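Local coordinates for ectonucleotide pyrophosphatase/phosphodiesterase family member 5 (Mus musculus, PDB 5VEO), which probably hydrolyses phosphodiester bonds, with restricted activity on nucleotides, as a zinc-dependent ectoenzyme of the nucleotide pyrophosphatase/phosphodiesterase family, at residues D251-A256 and L322-Y327. The protein carries 1 engineered substitution. Sequence-based numbering, arbitrary orientation.
Sequences DHSPVA and LGNHGY. With ZN (zinc ion), chain D; AMP (adenosine monophosphate), chain Q.
Pro254, which follows a cis peptide bond, makes the largest contribution to the packing between 251-256 and 322-327. Its CG stands 3.6 Å from the centroid of the Tyr327 ring and 6° off the normal, a well-centred CH-pi contact over one face, while CB of Pro254 closes to 3.2 Å from CE1 of Tyr327. At its other end CD of Pro254 reaches 3.1 Å from the carbonyl O of His325. A CB on Gly326 would clash with Pro254 CD and, at phi 116°, press on the carbonyl O of His325. An alanine in place of Tyr327 would remove the aromatic face under Pro254 and the hydroxyl hydrogen-bonded to Trp310 O, and would probably loosen the seat of the proline.

In this alkaline phosphatase-like fold, the packing joins the loop leading into strand 255-260 to the back of the zinc site. The CB of His325 points away from that loop, and CG sits between the backbone N and carbonyl carbon (chi1 55°), turning the ring to zinc, which NE2 of His325 binds at 2.1 Å alongside Asp177, His181 and AMP O2P.

The flank at Ser253 and Asn324 is looser and bridged by two waters: no direct hydrogen bond crosses, and Ser253 O stays 3.6 Å from Asn324 ND2. One water links Ser253 OG, Asn324 ND2 and Tyr327 OH; a second donates to Ser253 O at 2.8 Å and accepts from the same ND2. Asn324 OD1 takes the N-H of His325 at 2.9 Å, from above the plane of the side-chain amide, and Ser253 OG is also hydrogen-bonded to Ile312 N.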
loop_
_atom_site.group_PDB
_atom_site.type_symbol
_atom_site.label_atom_id
_atom_site.label_comp_id
_atom_site.label_asym_id
_atom_site.label_seq_id
_atom_site.Cartn_x
_atom_site.Cartn_y
_atom_site.Cartn_z
ATOM N N ASP A 251 11.305 13.102 -3.246
ATOM C CA ASP A 251 11.265 11.712 -2.805
ATOM C C ASP A 251 12.539 11.058 -3.327
ATOM O O ASP A 251 12.983 11.389 -4.431
ATOM C CB ASP A 251 10.008 11.020 -3.337
ATOM C CG ASP A 251 9.690 9.717 -2.615
ATOM O OD1 ASP A 251 10.217 9.488 -1.490
ATOM O OD2 ASP A 251 8.868 8.943 -3.170
ATOM N N HIS A 252 13.155 10.158 -2.543
ATOM C CA HIS A 252 14.547 9.746 -2.835
ATOM C C HIS A 252 14.702 8.465 -3.663
ATOM O O HIS A 252 15.271 8.488 -4.759
ATOM C CB HIS A 252 15.347 9.612 -1.532
ATOM C CG HIS A 252 15.694 10.925 -0.886
ATOM N ND1 HIS A 252 16.971 11.237 -0.465
ATOM C CD2 HIS A 252 14.928 12.000 -0.578
ATOM C CE1 HIS A 252 16.974 12.445 0.075
ATOM N NE2 HIS A 252 15.747 12.932 0.018
ATOM N N SER A 253 14.306 7.327 -3.114
ATOM C CA SER A 253 14.614 6.030 -3.753
ATOM C C SER A 253 13.454 5.083 -3.539
ATOM O O SER A 253 12.879 5.058 -2.455
ATOM C CB SER A 253 15.899 5.419 -3.190
ATOM O OG SER A 253 16.338 4.295 -3.950
ATOM N N PRO A 254 13.130 4.261 -4.552
ATOM C CA PRO A 254 13.779 4.082 -5.855
ATOM C C PRO A 254 13.158 4.909 -6.975
ATOM O O PRO A 254 13.543 4.765 -8.144
ATOM C CB PRO A 254 13.587 2.599 -6.114
ATOM C CG PRO A 254 12.228 2.322 -5.534
ATOM C CD PRO A 254 12.137 3.193 -4.304
ATOM N N VAL A 255 12.228 5.785 -6.631
ATOM C CA VAL A 255 11.630 6.691 -7.609
ATOM C C VAL A 255 11.962 8.103 -7.150
ATOM O O VAL A 255 11.318 8.662 -6.257
ATOM C CB VAL A 255 10.131 6.461 -7.770
ATOM C CG1 VAL A 255 9.543 7.427 -8.815
ATOM C CG2 VAL A 255 9.896 4.997 -8.167
ATOM N N ALA A 256 13.009 8.666 -7.730
ATOM C CA ALA A 256 13.465 9.999 -7.364
ATOM C C ALA A 256 12.566 11.029 -8.036
ATOM O O ALA A 256 12.502 11.107 -9.270
ATOM C CB ALA A 256 14.924 10.188 -7.773
ATOM N N LEU A 322 18.726 -2.663 3.160
ATOM C CA LEU A 322 18.968 -3.906 2.437
ATOM C C LEU A 322 17.721 -4.422 1.730
ATOM O O LEU A 322 17.836 -5.227 0.799
ATOM C CB LEU A 322 19.504 -4.970 3.391
ATOM C CG LEU A 322 20.985 -4.806 3.758
ATOM C CD1 LEU A 322 21.280 -5.698 4.945
ATOM C CD2 LEU A 322 21.865 -5.140 2.562
ATOM N N GLY A 323 16.542 -3.982 2.131
ATOM C CA GLY A 323 15.326 -4.252 1.386
ATOM C C GLY A 323 14.628 -2.954 1.023
ATOM O O GLY A 323 14.572 -2.016 1.832
ATOM N N ASN A 324 14.063 -2.910 -0.176
ATOM C CA ASN A 324 13.205 -1.781 -0.485
ATOM C C ASN A 324 12.160 -2.151 -1.532
ATOM O O ASN A 324 12.145 -3.251 -2.106
ATOM C CB ASN A 324 14.024 -0.564 -0.932
ATOM C CG ASN A 324 13.320 0.767 -0.633
ATOM O OD1 ASN A 324 12.279 0.827 0.031
ATOM N ND2 ASN A 324 13.876 1.840 -1.173
ATOM N N HIS A 325 11.266 -1.196 -1.754
ATOM C CA HIS A 325 10.146 -1.321 -2.668
ATOM C C HIS A 325 9.839 0.081 -3.181
ATOM O O HIS A 325 10.445 1.064 -2.749
ATOM C CB HIS A 325 8.950 -1.965 -1.953
ATOM C CG HIS A 325 8.559 -1.232 -0.711
ATOM N ND1 HIS A 325 7.660 -0.191 -0.723
ATOM C CD2 HIS A 325 9.033 -1.307 0.556
ATOM C CE1 HIS A 325 7.548 0.303 0.502
ATOM N NE2 HIS A 325 8.386 -0.345 1.290
ATOM N N GLY A 326 8.876 0.172 -4.082
ATOM C CA GLY A 326 8.608 1.393 -4.816
ATOM C C GLY A 326 8.836 1.260 -6.299
ATOM O O GLY A 326 8.356 2.106 -7.069
ATOM N N TYR A 327 9.510 0.187 -6.710
ATOM C CA TYR A 327 9.836 -0.108 -8.093
ATOM C C TYR A 327 8.586 -0.380 -8.940
ATOM O O TYR A 327 7.470 -0.557 -8.445
ATOM C CB TYR A 327 10.758 -1.326 -8.151
ATOM C CG TYR A 327 12.011 -1.175 -7.319
ATOM C CD1 TYR A 327 13.127 -0.530 -7.829
ATOM C CD2 TYR A 327 12.074 -1.647 -6.022
ATOM C CE1 TYR A 327 14.279 -0.377 -7.072
ATOM C CE2 TYR A 327 13.214 -1.496 -5.258
ATOM C CZ TYR A 327 14.313 -0.864 -5.781
ATOM O OH TYR A 327 15.439 -0.711 -5.013
HETATM ZN ZN ZN D . 8.410 -0.175 3.343
HETATM P P AMP Q . 6.189 1.880 3.334
HETATM O O1P AMP Q . 5.967 2.698 2.098
HETATM O O2P AMP Q . 7.679 1.621 3.584
HETATM O O3P AMP Q . 5.404 0.571 3.338
HETATM O "O5'" AMP Q . 5.653 2.709 4.595
HETATM C "C5'" AMP Q . 5.257 1.998 5.777
HETATM C "C4'" AMP Q . 5.569 2.726 7.054
HETATM O "O4'" AMP Q . 4.628 3.779 7.214
HETATM C "C3'" AMP Q . 5.414 1.853 8.301
HETATM O "O3'" AMP Q . 6.678 1.529 8.839
HETATM C "C2'" AMP Q . 4.625 2.715 9.291
HETATM O "O2'" AMP Q . 5.203 2.841 10.562
HETATM C "C1'" AMP Q . 4.526 4.053 8.588
HETATM N N9 AMP Q . 3.271 4.731 8.829
HETATM C C8 AMP Q . 2.039 4.333 8.468
HETATM N N7 AMP Q . 1.128 5.259 8.857
HETATM C C5 AMP Q . 1.827 6.252 9.467
HETATM C C6 AMP Q . 1.510 7.544 10.108
HETATM N N6 AMP Q . 0.234 7.962 10.179
HETATM N N1 AMP Q . 2.518 8.278 10.611
HETATM C C2 AMP Q . 3.805 7.889 10.552
HETATM N N3 AMP Q . 4.183 6.735 9.979
HETATM C C4 AMP Q . 3.233 5.899 9.449
HETATM O O HOH W 1 15.887 1.680 -3.190
HETATM O O HOH W 2 13.018 4.490 0.235
#